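Alpha/beta hydrolase (Enterobacter asburiae, PDB 6KMO) probably hydrolyses carboxylic ester bonds, acting as an esterase or lipase of the alpha/beta hydrolase superfamily. Local coordinates at residues T5-L8 against I9-V12; T27-A30 against G31-A34; H118-L121 against I122-V126; M234-F237 against W238-T242. The protein carries 2 engineered substitutions. All blocks are in the same frame, centred on the assembly; numbering follows the deposited sequence. Where two conformers were deposited one is given.

Interaction 1: residues T5-L8 against I9-V12; sequences TAIL and ISSV. Engineered in segment 9-12: I9 (natural residue Val).
An ST turn at S10 follows directly on the end of helix 4-8, and its hydroxyl reaches back to the carbonyl of I7. S10 OG lies 2.7 Å from I7 O and donates to it, tilted only 19° from the carbonyl plane. The backbone amide S10 N gives the same oxygen a second bond, 3.1 Å from I7 O, but stands well above that plane, on the same side as OG. The hydroxyl is itself an acceptor: V12 N donates to S10 OG at 3.1 Å, which closes the turn and links V12 N to I7 O through one hydroxyl. The amide just before, I9 N, makes the last i to i-4 bond of the segment, to T5 O. I9, an engineered residue (Val in the natural sequence), rests its CG1 branch 3.5 Å from both T5 O and A6 O. L8 and I9 also face the second subunit: L8 O accepts from N250 of that chain, and I9 packs on its P147, so the segment is held against a neighbour far from its own chain's centre. The bridging position of S10 OG follows from chi1 of 81°, which sets it between S10 N and S10 C.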
ATOM      1  N   THR A   5      19.727 -14.218  27.568  1.00 22.47           N
ATOM      2  CA  THR A   5      18.392 -14.036  28.124  1.00 29.03           C
ATOM      3  C   THR A   5      18.413 -13.060  29.295  1.00 23.49           C
ATOM      4  O   THR A   5      17.511 -12.229  29.431  1.00 21.86           O
ATOM      5  CB  THR A   5      17.872 -15.417  28.536  1.00 26.23           C
ATOM      6  OG1 THR A   5      17.367 -16.088  27.372  1.00 43.17           O
ATOM      7  CG2 THR A   5      16.778 -15.319  29.598  1.00 30.22           C
ATOM      8  N   ALA A   6      19.437 -13.136  30.152  1.00 22.30           N
ATOM      9  CA  ALA A   6      19.464 -12.247  31.308  1.00 19.12           C
ATOM     10  C   ALA A   6      19.449 -10.788  30.876  1.00 14.52           C
ATOM     11  O   ALA A   6      18.755  -9.959  31.477  1.00 14.68           O
ATOM     12  CB  ALA A   6      20.697 -12.530  32.169  1.00 19.59           C
ATOM     13  N   ILE A   7      20.195 -10.455  29.834  1.00 14.04           N
ATOM     14  CA  ILE A   7      20.198  -9.085  29.348  1.00 11.42           C
ATOM     15  C   ILE A   7      18.842  -8.739  28.736  1.00 10.92           C
ATOM     16  O   ILE A   7      18.322  -7.633  28.921  1.00 10.86           O
ATOM     17  CB  ILE A   7      21.366  -8.876  28.371  1.00 16.21           C
ATOM     18  CG1 ILE A   7      22.700  -9.153  29.087  1.00 23.51           C
ATOM     19  CG2 ILE A   7      21.323  -7.502  27.815  1.00 19.01           C
ATOM     20  CD1 ILE A   7      23.845  -9.521  28.145  1.00 26.23           C
ATOM     21  N   LEU A   8      18.234  -9.691  28.023  1.00 12.01           N
ATOM     22  CA  LEU A   8      16.999  -9.403  27.302  1.00 10.19           C
ATOM     23  C   LEU A   8      15.836  -9.120  28.235  1.00 11.50           C
ATOM     24  O   LEU A   8      14.940  -8.349  27.877  1.00 12.48           O
ATOM     25  CB  LEU A   8      16.646 -10.570  26.386  1.00 13.14           C
ATOM     26  CG  LEU A   8      17.635 -10.846  25.250  1.00 12.00           C
ATOM     27  CD1 LEU A   8      17.136 -11.970  24.350  1.00 16.69           C
ATOM     28  CD2 LEU A   8      17.931  -9.623  24.443  1.00 10.65           C
ATOM     29  N   ILE A   9      15.817  -9.723  29.430  1.00  9.94           N
ATOM     30  CA  ILE A   9      14.747  -9.475  30.389  1.00 10.40           C
ATOM     31  C   ILE A   9      15.079  -8.328  31.337  1.00 11.99           C
ATOM     32  O   ILE A   9      14.270  -8.011  32.219  1.00 16.35           O
ATOM     33  CB  ILE A   9      14.354 -10.739  31.182  1.00 11.58           C
ATOM     34  CG1 ILE A   9      15.512 -11.217  32.058  1.00 13.98           C
ATOM     35  CG2 ILE A   9      13.896 -11.854  30.235  1.00 13.21           C
ATOM     36  CD1 ILE A   9      15.090 -12.268  33.095  1.00 18.44           C
ATOM     37  N   SER A  10      16.225  -7.688  31.167  1.00  9.48           N
ATOM     38  CA  SER A  10      16.720  -6.711  32.118  1.00 10.30           C
ATOM     39  C   SER A  10      16.182  -5.310  31.859  1.00 10.22           C
ATOM     40  O   SER A  10      15.509  -5.033  30.860  1.00 11.72           O
ATOM     41  CB  SER A  10      18.249  -6.664  32.048  1.00  9.51           C
ATOM     42  OG  SER A  10      18.687  -5.873  30.969  1.00 10.35           O
ATOM     43  N   SER A  11      16.525  -4.406  32.777  1.00 10.15           N
ATOM     44  CA  SER A  11      16.163  -3.005  32.658  1.00  9.34           C
ATOM     45  C   SER A  11      16.730  -2.334  31.415  1.00 10.89           C
ATOM     46  O   SER A  11      16.273  -1.237  31.070  1.00 12.24           O
ATOM     47  CB  SER A  11      16.606  -2.256  33.911  1.00 10.62           C
ATOM     48  OG  SER A  11      18.009  -2.343  34.070  1.00 10.80           O
ATOM     49  N   VAL A  12      17.721  -2.937  30.747  1.00  9.31           N
ATOM     50  CA  VAL A  12      18.226  -2.370  29.496  1.00 11.01           C
ATOM     51  C   VAL A  12      17.075  -2.097  28.543  1.00 10.91           C
ATOM     52  O   VAL A  12      17.080  -1.106  27.806  1.00 13.54           O
ATOM     53  CB  VAL A  12      19.246  -3.323  28.854  1.00 10.99           C
ATOM     54  CG1 VAL A  12      19.643  -2.855  27.466  1.00 13.16           C
ATOM     55  CG2 VAL A  12      20.502  -3.436  29.716  1.00 12.85           C
TER

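Interaction 2: residues T27-A30 against G31-A34; sequences TPTA and GVQA
T29 is the N-cap of helix 30-41, and its hydroxyl satisfies an amide of the first turn: V32 N donates to T29 OG1 at 3.2 Å in a nearly straight bond of 162°. With chi1 at 63°, the oxygen is set between T29 N and T29 C and thus turned to the helix start, while the methyl CG2 sits beside the backbone N. The same OG1 is also hydrogen-bonded to E318, so the cap joins the helix to the region just ahead of helix 319-335. The next amide is met by the backbone, Q33 N donating to T29 O over 2.8 Å, and A34 N then pairs with A30 O in the regular helical pattern. At the opening of the helix, A30 N finds its acceptor across the dimer interface, in the carboxylate of D291 of the second subunit.

The amide of Q33 has a partner at either end. Q33 NE2 bonds to N37, one turn further along, while a water donates both to Q33 OE1, at 3.1 Å, and to P28 O, at 3.0 Å, tying the side chain back to the residue before the cap. The bend at chi2 of Q33 (67°) brings OE1 beside the CG-CD edge of the P28 ring. The apolar pair at the start of the helix is V32 CG1 and P28 CB, 3.8 Å apart; separately, Q33 OE1 makes a van der Waals contact with P28 CG at 3.5 Å.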
ATOM      1  N   THR A  27      -2.391  12.137  12.013  0.66 11.07           N
ATOM      2  CA  THR A  27      -1.444  13.242  12.059  0.66 11.11           C
ATOM      3  C   THR A  27      -0.515  13.128  10.862  0.66  9.09           C
ATOM      4  O   THR A  27      -0.239  12.013  10.398  0.66  8.69           O
ATOM      5  CB  THR A  27      -0.607  13.221  13.348  0.66 16.85           C
ATOM      6  OG1 THR A  27       0.274  12.096  13.344  0.66 20.86           O
ATOM      7  CG2 THR A  27      -1.502  13.124  14.563  0.66 15.70           C
ATOM      8  N   PRO A  28      -0.044  14.246  10.316  1.00  8.33           N
ATOM      9  CA  PRO A  28       0.937  14.168   9.233  1.00  8.32           C
ATOM     10  C   PRO A  28       2.239  13.579   9.730  1.00  7.93           C
ATOM     11  O   PRO A  28       2.596  13.710  10.901  1.00  9.83           O
ATOM     12  CB  PRO A  28       1.141  15.634   8.829  1.00 11.09           C
ATOM     13  CG  PRO A  28      -0.055  16.368   9.350  1.00 12.60           C
ATOM     14  CD  PRO A  28      -0.399  15.647  10.626  1.00  8.88           C
ATOM     15  N   THR A  29       2.983  12.949   8.826  1.00  7.25           N
ATOM     16  CA  THR A  29       4.353  12.616   9.163  1.00  7.19           C
ATOM     17  C   THR A  29       5.153  13.900   9.392  1.00  8.13           C
ATOM     18  O   THR A  29       4.722  15.002   9.049  1.00  8.28           O
ATOM     19  CB  THR A  29       5.045  11.846   8.048  1.00  6.98           C
ATOM     20  OG1 THR A  29       5.102  12.689   6.896  1.00  7.45           O
ATOM     21  CG2 THR A  29       4.341  10.547   7.742  1.00  9.87           C
ATOM     22  N   ALA A  30       6.347  13.737   9.941  1.00  8.06           N
ATOM     23  CA  ALA A  30       7.186  14.905  10.198  1.00  9.10           C
ATOM     24  C   ALA A  30       7.510  15.650   8.913  1.00 10.05           C
ATOM     25  O   ALA A  30       7.485  16.884   8.886  1.00 11.13           O
ATOM     26  CB  ALA A  30       8.456  14.474  10.919  1.00  9.77           C
ATOM     27  N   GLY A  31       7.819  14.925   7.837  1.00  7.81           N
ATOM     28  CA  GLY A  31       8.132  15.572   6.580  1.00  8.10           C
ATOM     29  C   GLY A  31       6.936  16.281   5.975  1.00  9.56           C
ATOM     30  O   GLY A  31       7.067  17.362   5.401  1.00 10.27           O
ATOM     31  N   VAL A  32       5.756  15.675   6.073  1.00  8.26           N
ATOM     32  CA  VAL A  32       4.563  16.338   5.557  1.00  9.48           C
ATOM     33  C   VAL A  32       4.227  17.558   6.395  1.00  9.16           C
ATOM     34  O   VAL A  32       3.826  18.600   5.854  1.00  8.76           O
ATOM     35  CB  VAL A  32       3.403  15.328   5.462  1.00  9.03           C
ATOM     36  CG1 VAL A  32       2.079  16.042   5.163  1.00  9.65           C
ATOM     37  CG2 VAL A  32       3.712  14.298   4.379  1.00  8.13           C
ATOM     38  N   GLN A  33       4.398  17.459   7.717  1.00  8.15           N
ATOM     39  CA  GLN A  33       4.161  18.608   8.583  1.00  8.96           C
ATOM     40  C   GLN A  33       5.109  19.751   8.249  1.00  9.22           C
ATOM     41  O   GLN A  33       4.691  20.913   8.218  1.00  9.86           O
ATOM     42  CB  GLN A  33       4.299  18.201  10.044  1.00  9.64           C
ATOM     43  CG  GLN A  33       3.908  19.325  10.989  1.00 11.13           C
ATOM     44  CD  GLN A  33       2.442  19.657  10.916  1.00 15.95           C
ATOM     45  OE1 GLN A  33       1.594  18.819  11.207  1.00 18.85           O
ATOM     46  NE2 GLN A  33       2.132  20.876  10.514  1.00 16.57           N
ATOM     47  N   ALA A  34       6.374  19.446   7.965  1.00  9.73           N
ATOM     48  CA  ALA A  34       7.323  20.494   7.593  1.00  9.84           C
ATOM     49  C   ALA A  34       6.861  21.208   6.333  1.00 12.18           C
ATOM     50  O   ALA A  34       6.934  22.444   6.237  1.00 12.47           O
ATOM     51  CB  ALA A  34       8.716  19.899   7.401  1.00 11.64           C
TER
HETATM   52  O   HOH W   1       2.543  16.194  12.584  1.00 32.57           O

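Interaction 3: residues H118-L121 against I122-V126; sequences HERL and IRDLV
E119 lies alongside R123, one turn on, the two chains pointing the same way and their aliphatic parts overlapping, with E119 CG 4.0 Å from R123 CD. Both are extended, and the salt bridge closes at their ends. R123 offers its side edge, NE and NH2 together, to a single oxygen: E119 OE2 is 3.0 Å from R123 NE and 2.9 Å from R123 NH2. That oxygen sits close to the guanidinium plane, whereas the nitrogens come to it from one face of the carboxylate, the two flat groups being turned 58° apart. R123 NH1 is engaged by P69 O, which fixes the rotation of the group further.

A second pair, R120 and D124, uses the same side-on grip. Here the arginine starts with CG anti to its own N (chi1 -164°) and then bends at chi2 and chi3, which folds the guanidinium back so that NE and NH2 each lie 2.9 Å from D124 OD2. N313 binds R120 NH1 and G310 O binds NH2, so this buried charge is gripped on several sides.

L121 CD1 meets L125 CD1 at 3.9 Å, side by side, and I122 CD1 rests 3.9 Å from H118 CB. I122 and L125 pack on F104 of strand 99-105, while R120, L121 and D124 meet L325 of helix 319-335. H118 NE2 is hydrogen-bonded to N179, which sits within the probable nucleophile elbow. Helix 115-129 is thus the connection of a beta-alpha-beta crossover between parallel strands 99-105 and 132-136, as in the alpha/beta hydrolase fold.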
ATOM      1  N   HIS A 118       3.537  17.499 -13.616  1.00  6.56           N
ATOM      2  CA  HIS A 118       3.379  16.086 -13.286  1.00  6.89           C
ATOM      3  C   HIS A 118       4.534  15.215 -13.750  1.00  6.44           C
ATOM      4  O   HIS A 118       4.512  13.997 -13.516  1.00  7.09           O
ATOM      5  CB  HIS A 118       2.070  15.555 -13.889  1.00  6.18           C
ATOM      6  CG  HIS A 118       0.857  15.996 -13.122  1.00  6.12           C
ATOM      7  ND1 HIS A 118       0.494  17.320 -13.003  1.00  5.01           N
ATOM      8  CD2 HIS A 118      -0.050  15.291 -12.407  1.00  5.84           C
ATOM      9  CE1 HIS A 118      -0.586  17.408 -12.248  1.00  7.00           C
ATOM     10  NE2 HIS A 118      -0.935  16.189 -11.874  1.00  6.33           N
ATOM     11  N   GLU A 119       5.580  15.806 -14.345  1.00  6.55           N
ATOM     12  CA  GLU A 119       6.613  15.006 -14.995  1.00  6.66           C
ATOM     13  C   GLU A 119       7.363  14.102 -14.022  1.00  6.63           C
ATOM     14  O   GLU A 119       7.639  12.939 -14.335  1.00  6.34           O
ATOM     15  CB  GLU A 119       7.585  15.905 -15.771  1.00  9.25           C
ATOM     16  CG  GLU A 119       8.643  15.086 -16.475  1.00  8.65           C
ATOM     17  CD  GLU A 119       9.456  15.864 -17.472  1.00  9.85           C
ATOM     18  OE1 GLU A 119       9.385  17.115 -17.452  1.00 11.52           O
ATOM     19  OE2 GLU A 119      10.142  15.212 -18.292  1.00 10.62           O
ATOM     20  N   ARG A 120       7.709  14.600 -12.836  1.00  6.79           N
ATOM     21  CA  ARG A 120       8.467  13.765 -11.913  1.00  5.90           C
ATOM     22  C   ARG A 120       7.653  12.539 -11.502  1.00  6.44           C
ATOM     23  O   ARG A 120       8.162  11.406 -11.498  1.00  6.63           O
ATOM     24  CB  ARG A 120       8.903  14.584 -10.705  1.00  6.67           C
ATOM     25  CG  ARG A 120      10.005  13.911  -9.893  1.00  5.87           C
ATOM     26  CD  ARG A 120       9.665  13.869  -8.421  1.00  8.13           C
ATOM     27  NE  ARG A 120       8.732  12.786  -8.107  1.00  7.18           N
ATOM     28  CZ  ARG A 120       7.550  12.923  -7.516  1.00  7.66           C
ATOM     29  NH1 ARG A 120       7.032  14.102  -7.208  1.00  7.82           N
ATOM     30  NH2 ARG A 120       6.875  11.825  -7.235  1.00  7.80           N
ATOM     31  N   LEU A 121       6.384  12.758 -11.156  1.00  6.55           N
ATOM     32  CA  LEU A 121       5.483  11.663 -10.815  1.00  6.38           C
ATOM     33  C   LEU A 121       5.363  10.674 -11.962  1.00  6.00           C
ATOM     34  O   LEU A 121       5.429   9.460 -11.754  1.00  6.36           O
ATOM     35  CB  LEU A 121       4.109  12.236 -10.455  1.00  6.48           C
ATOM     36  CG  LEU A 121       2.940  11.257 -10.336  1.00  6.42           C
ATOM     37  CD1 LEU A 121       3.203  10.166  -9.293  1.00  7.17           C
ATOM     38  CD2 LEU A 121       1.651  12.016  -9.996  1.00  7.10           C
ATOM     39  N   ILE A 122       5.156  11.174 -13.182  1.00  5.97           N
ATOM     40  CA  ILE A 122       5.014  10.279 -14.326  1.00  6.00           C
ATOM     41  C   ILE A 122       6.278   9.455 -14.510  1.00  5.76           C
ATOM     42  O   ILE A 122       6.218   8.241 -14.720  1.00  6.88           O
ATOM     43  CB  ILE A 122       4.657  11.069 -15.594  1.00  6.55           C
ATOM     44  CG1 ILE A 122       3.285  11.716 -15.445  1.00  7.00           C
ATOM     45  CG2 ILE A 122       4.686  10.151 -16.799  1.00  6.59           C
ATOM     46  CD1 ILE A 122       3.033  12.819 -16.435  1.00  6.79           C
ATOM     47  N   ARG A 123       7.436  10.107 -14.457  1.00  7.07           N
ATOM     48  CA  ARG A 123       8.687   9.373 -14.607  1.00  6.74           C
ATOM     49  C   ARG A 123       8.846   8.318 -13.521  1.00  6.84           C
ATOM     50  O   ARG A 123       9.318   7.204 -13.793  1.00  7.20           O
ATOM     51  CB  ARG A 123       9.878  10.338 -14.596  1.00  7.49           C
ATOM     52  CG  ARG A 123      10.018  11.188 -15.857  1.00  8.45           C
ATOM     53  CD  ARG A 123      11.186  12.135 -15.701  1.00 10.27           C
ATOM     54  NE  ARG A 123      11.441  12.951 -16.879  1.00  9.09           N
ATOM     55  CZ  ARG A 123      12.643  13.144 -17.426  1.00 10.71           C
ATOM     56  NH1 ARG A 123      13.718  12.535 -16.953  1.00 11.98           N
ATOM     57  NH2 ARG A 123      12.743  13.942 -18.479  1.00 12.10           N
ATOM     58  N   ASP A 124       8.469   8.638 -12.280  1.00  6.49           N
ATOM     59  CA  ASP A 124       8.570   7.650 -11.210  1.00  7.27           C
ATOM     60  C   ASP A 124       7.716   6.421 -11.519  1.00  5.96           C
ATOM     61  O   ASP A 124       8.133   5.283 -11.273  1.00  8.13           O
ATOM     62  CB  ASP A 124       8.115   8.253  -9.876  1.00  7.52           C
ATOM     63  CG  ASP A 124       9.117   9.180  -9.247  1.00  9.23           C
ATOM     64  OD1 ASP A 124      10.303   9.216  -9.657  1.00  8.60           O
ATOM     65  OD2 ASP A 124       8.710   9.902  -8.306  1.00  8.58           O
ATOM     66  N   LEU A 125       6.507   6.629 -12.038  1.00  6.39           N
ATOM     67  CA  LEU A 125       5.622   5.505 -12.329  1.00  6.26           C
ATOM     68  C   LEU A 125       6.124   4.687 -13.514  1.00  7.12           C
ATOM     69  O   LEU A 125       6.001   3.460 -13.523  1.00  7.05           O
ATOM     70  CB  LEU A 125       4.208   6.025 -12.601  1.00  6.70           C
ATOM     71  CG  LEU A 125       3.455   6.613 -11.391  1.00  7.82           C
ATOM     72  CD1 LEU A 125       2.285   7.451 -11.876  1.00  8.77           C
ATOM     73  CD2 LEU A 125       3.011   5.520 -10.430  1.00  8.64           C
ATOM     74  N   VAL A 126       6.669   5.358 -14.526  1.00  6.13           N
ATOM     75  CA  VAL A 126       7.276   4.667 -15.659  1.00  6.29           C
ATOM     76  C   VAL A 126       8.443   3.812 -15.193  1.00  6.67           C
ATOM     77  O   VAL A 126       8.562   2.642 -15.561  1.00  8.06           O
ATOM     78  CB  VAL A 126       7.703   5.710 -16.704  1.00  6.39           C
ATOM     79  CG1 VAL A 126       8.645   5.079 -17.747  1.00  8.67           C
ATOM     80  CG2 VAL A 126       6.482   6.311 -17.367  1.00  7.18           C
TER

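Interaction 4: residues M234-F237 against W238-T242; sequences MKWF and WDNYT
N240 lays its amide nitrogen over one face of W236 within the last turns of helix 231-241, a helix inserted between strands 203-207 and 269-274 of the alpha/beta hydrolase fold, a placement consistent with part of the cap, as in hormone-sensitive lipase-like esterases.

Among the polar contacts, W236 O is gripped twice by N240. The backbone N240 N donates to W236 O at 2.9 Å in the normal helical way, and the side-chain N240 ND2 donates to W236 O, also at 2.9 Å, from the opposite face of the carbonyl. This second bond holds the amide over the indole: N240 ND2 hovers 3.2 Å above the W236 ring plane, displaced toward its rim, and the amide stands nearly upright on the ring, at 82°. The indole can lie there because W236 CG is anti to its backbone N (chi1 -174°), which swings the ring outward, with one face turned to the N240 amide. D239, by contrast, turns its carboxylate to a salt bridge with R248.

The apolar contact is that of M234 with W238. Two bends, at chi2 and chi3, curl the methionine; the side chains cross obliquely, and the methyl touches the CD1-NE1 side of the indole. W238 in turn meets W110 edge-to-face, while Y241 stacks on W110, so the buried side of the helix is built of aromatic rings around W110.

Backbone bonds from W238 N to M234 O and from Y241 N to F237 O carry the helix to its end. M234 CE lies 3.6 Å from both W238 CD1 and W238 NE1.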
ATOM      1  N   MET A 234     -11.929  22.485  -3.483  1.00  6.82           N
ATOM      2  CA  MET A 234     -12.676  21.453  -4.189  1.00  5.87           C
ATOM      3  C   MET A 234     -13.978  22.003  -4.762  1.00  7.18           C
ATOM      4  O   MET A 234     -14.362  21.664  -5.890  1.00  7.13           O
ATOM      5  CB  MET A 234     -12.947  20.258  -3.282  1.00  7.03           C
ATOM      6  CG  MET A 234     -11.770  19.277  -3.152  1.00  7.74           C
ATOM      7  SD  MET A 234     -11.036  18.619  -4.747  1.00  1.22           S
ATOM      8  CE  MET A 234     -12.595  18.182  -5.645  1.00  8.60           C
ATOM      9  N   LYS A 235     -14.679  22.849  -4.001  1.00  7.92           N
ATOM     10  CA  LYS A 235     -15.911  23.440  -4.513  1.00  7.09           C
ATOM     11  C   LYS A 235     -15.631  24.326  -5.721  1.00  8.24           C
ATOM     12  O   LYS A 235     -16.390  24.312  -6.703  1.00  8.65           O
ATOM     13  CB  LYS A 235     -16.611  24.237  -3.414  1.00  7.74           C
ATOM     14  CG  LYS A 235     -17.237  23.377  -2.336  1.00  9.60           C
ATOM     15  CD  LYS A 235     -17.867  24.230  -1.234  1.00 12.27           C
ATOM     16  CE  LYS A 235     -18.553  23.364  -0.212  1.00 16.55           C
ATOM     17  NZ  LYS A 235     -19.177  24.179   0.886  1.00 25.39           N
ATOM     18  N   TRP A 236     -14.531  25.082  -5.673  1.00  6.57           N
ATOM     19  CA  TRP A 236     -14.136  25.948  -6.780  1.00  6.74           C
ATOM     20  C   TRP A 236     -13.772  25.128  -8.013  1.00  8.04           C
ATOM     21  O   TRP A 236     -14.134  25.475  -9.145  1.00  7.92           O
ATOM     22  CB  TRP A 236     -12.964  26.824  -6.337  1.00  7.85           C
ATOM     23  CG  TRP A 236     -12.528  27.872  -7.295  1.00  8.15           C
ATOM     24  CD1 TRP A 236     -13.243  28.954  -7.717  1.00  8.64           C
ATOM     25  CD2 TRP A 236     -11.249  27.974  -7.927  1.00  8.19           C
ATOM     26  NE1 TRP A 236     -12.500  29.707  -8.581  1.00  9.49           N
ATOM     27  CE2 TRP A 236     -11.265  29.128  -8.727  1.00  8.41           C
ATOM     28  CE3 TRP A 236     -10.086  27.193  -7.896  1.00 10.17           C
ATOM     29  CZ2 TRP A 236     -10.177  29.530  -9.479  1.00  9.08           C
ATOM     30  CZ3 TRP A 236      -9.011  27.596  -8.657  1.00 10.90           C
ATOM     31  CH2 TRP A 236      -9.063  28.751  -9.431  1.00 10.30           C
ATOM     32  N   PHE A 237     -13.009  24.061  -7.822  1.00  7.16           N
ATOM     33  CA  PHE A 237     -12.651  23.202  -8.944  1.00  6.12           C
ATOM     34  C   PHE A 237     -13.899  22.639  -9.609  1.00  6.97           C
ATOM     35  O   PHE A 237     -14.063  22.732 -10.833  1.00  6.83           O
ATOM     36  CB  PHE A 237     -11.751  22.067  -8.452  1.00  6.94           C
ATOM     37  CG  PHE A 237     -10.364  22.484  -7.986  1.00  6.91           C
ATOM     38  CD1 PHE A 237      -9.658  23.525  -8.576  1.00  7.31           C
ATOM     39  CD2 PHE A 237      -9.747  21.770  -6.969  1.00  6.54           C
ATOM     40  CE1 PHE A 237      -8.387  23.860  -8.146  1.00  7.61           C
ATOM     41  CE2 PHE A 237      -8.464  22.087  -6.543  1.00  7.01           C
ATOM     42  CZ  PHE A 237      -7.785  23.133  -7.131  1.00  8.12           C
ATOM     43  N   TRP A 238     -14.804  22.064  -8.817  1.00  6.78           N
ATOM     44  CA  TRP A 238     -16.051  21.546  -9.365  1.00  6.45           C
ATOM     45  C   TRP A 238     -16.845  22.640 -10.071  1.00  6.27           C
ATOM     46  O   TRP A 238     -17.438  22.397 -11.127  1.00  7.45           O
ATOM     47  CB  TRP A 238     -16.868  20.883  -8.257  1.00  6.65           C
ATOM     48  CG  TRP A 238     -16.577  19.445  -8.050  1.00  6.43           C
ATOM     49  CD1 TRP A 238     -15.901  18.879  -7.004  1.00  7.35           C
ATOM     50  CD2 TRP A 238     -16.961  18.370  -8.914  1.00  5.79           C
ATOM     51  NE1 TRP A 238     -15.834  17.507  -7.176  1.00  7.56           N
ATOM     52  CE2 TRP A 238     -16.491  17.171  -8.329  1.00  6.23           C
ATOM     53  CE3 TRP A 238     -17.659  18.305 -10.124  1.00  8.00           C
ATOM     54  CZ2 TRP A 238     -16.698  15.925  -8.916  1.00  6.71           C
ATOM     55  CZ3 TRP A 238     -17.862  17.060 -10.709  1.00  8.47           C
ATOM     56  CH2 TRP A 238     -17.383  15.887 -10.101  1.00  7.97           C
ATOM     57  N   ASP A 239     -16.888  23.849  -9.491  1.00  6.85           N
ATOM     58  CA  ASP A 239     -17.676  24.919 -10.092  1.00  7.88           C
ATOM     59  C   ASP A 239     -17.109  25.341 -11.443  1.00  7.75           C
ATOM     60  O   ASP A 239     -17.864  25.688 -12.351  1.00  8.68           O
ATOM     61  CB  ASP A 239     -17.744  26.129  -9.161  1.00  7.96           C
ATOM     62  CG  ASP A 239     -18.669  25.926  -7.967  1.00 11.07           C
ATOM     63  OD1 ASP A 239     -19.453  24.954  -7.924  1.00 10.25           O
ATOM     64  OD2 ASP A 239     -18.615  26.771  -7.048  1.00 11.42           O
ATOM     65  N   ASN A 240     -15.782  25.343 -11.586  1.00  8.02           N
ATOM     66  CA  ASN A 240     -15.177  25.661 -12.874  1.00  6.84           C
ATOM     67  C   ASN A 240     -15.391  24.549 -13.888  1.00  7.26           C
ATOM     68  O   ASN A 240     -15.456  24.818 -15.093  1.00  8.59           O
ATOM     69  CB  ASN A 240     -13.681  25.930 -12.685  1.00  8.77           C
ATOM     70  CG  ASN A 240     -13.393  27.345 -12.226  1.00 10.81           C
ATOM     71  OD1 ASN A 240     -13.377  28.279 -13.031  1.00 12.57           O
ATOM     72  ND2 ASN A 240     -13.185  27.520 -10.927  1.00 10.15           N
ATOM     73  N   TYR A 241     -15.506  23.304 -13.426  1.00  7.36           N
ATOM     74  CA  TYR A 241     -15.689  22.149 -14.304  1.00  7.25           C
ATOM     75  C   TYR A 241     -17.120  22.071 -14.831  1.00  7.90           C
ATOM     76  O   TYR A 241     -17.338  21.966 -16.039  1.00  7.75           O
ATOM     77  CB  TYR A 241     -15.368  20.897 -13.505  1.00  7.08           C
ATOM     78  CG  TYR A 241     -15.273  19.615 -14.281  1.00  6.81           C
ATOM     79  CD1 TYR A 241     -14.503  19.512 -15.436  1.00  6.46           C
ATOM     80  CD2 TYR A 241     -15.922  18.470 -13.823  1.00  6.02           C
ATOM     81  CE1 TYR A 241     -14.377  18.305 -16.099  1.00  7.04           C
ATOM     82  CE2 TYR A 241     -15.791  17.246 -14.483  1.00  5.78           C
ATOM     83  CZ  TYR A 241     -15.010  17.175 -15.614  1.00  6.65           C
ATOM     84  OH  TYR A 241     -14.840  15.987 -16.280  1.00  7.32           O
ATOM     85  N   THR A 242     -18.104  22.074 -13.940  1.00  8.22           N
ATOM     86  CA  THR A 242     -19.502  22.145 -14.332  1.00  7.66           C
ATOM     87  C   THR A 242     -20.358  22.447 -13.115  1.00  7.80           C
ATOM     88  O   THR A 242     -20.238  21.778 -12.085  1.00  8.62           O
ATOM     89  CB  THR A 242     -20.004  20.855 -14.973  1.00  8.07           C
ATOM     90  OG1 THR A 242     -21.427  20.997 -15.149  1.00 10.01           O
ATOM     91  CG2 THR A 242     -19.739  19.621 -14.140  1.00  9.35           C
TER

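Overall arrangement
All four contacts are local and follow one another along the chain; none nests within or crosses another. Interaction 1 closes the turn after helix 4-8, its centre about 49 Å from the chain's centre, and interaction 2 opens helix 30-41; both touch the second subunit, placing the two ends of this N-terminal region at the dimer interface. Interaction 3 then lies within helix 115-129, in the crossover between neighbouring strands of the central sheet. Interaction 4 comes last, in helix 231-241 and on the opposite side of the chain's centre from interaction 3; their nearest atoms are about 11 Å apart. Together they mark the N-terminal region that meets the second subunit, the hydrolase core and the probable cap.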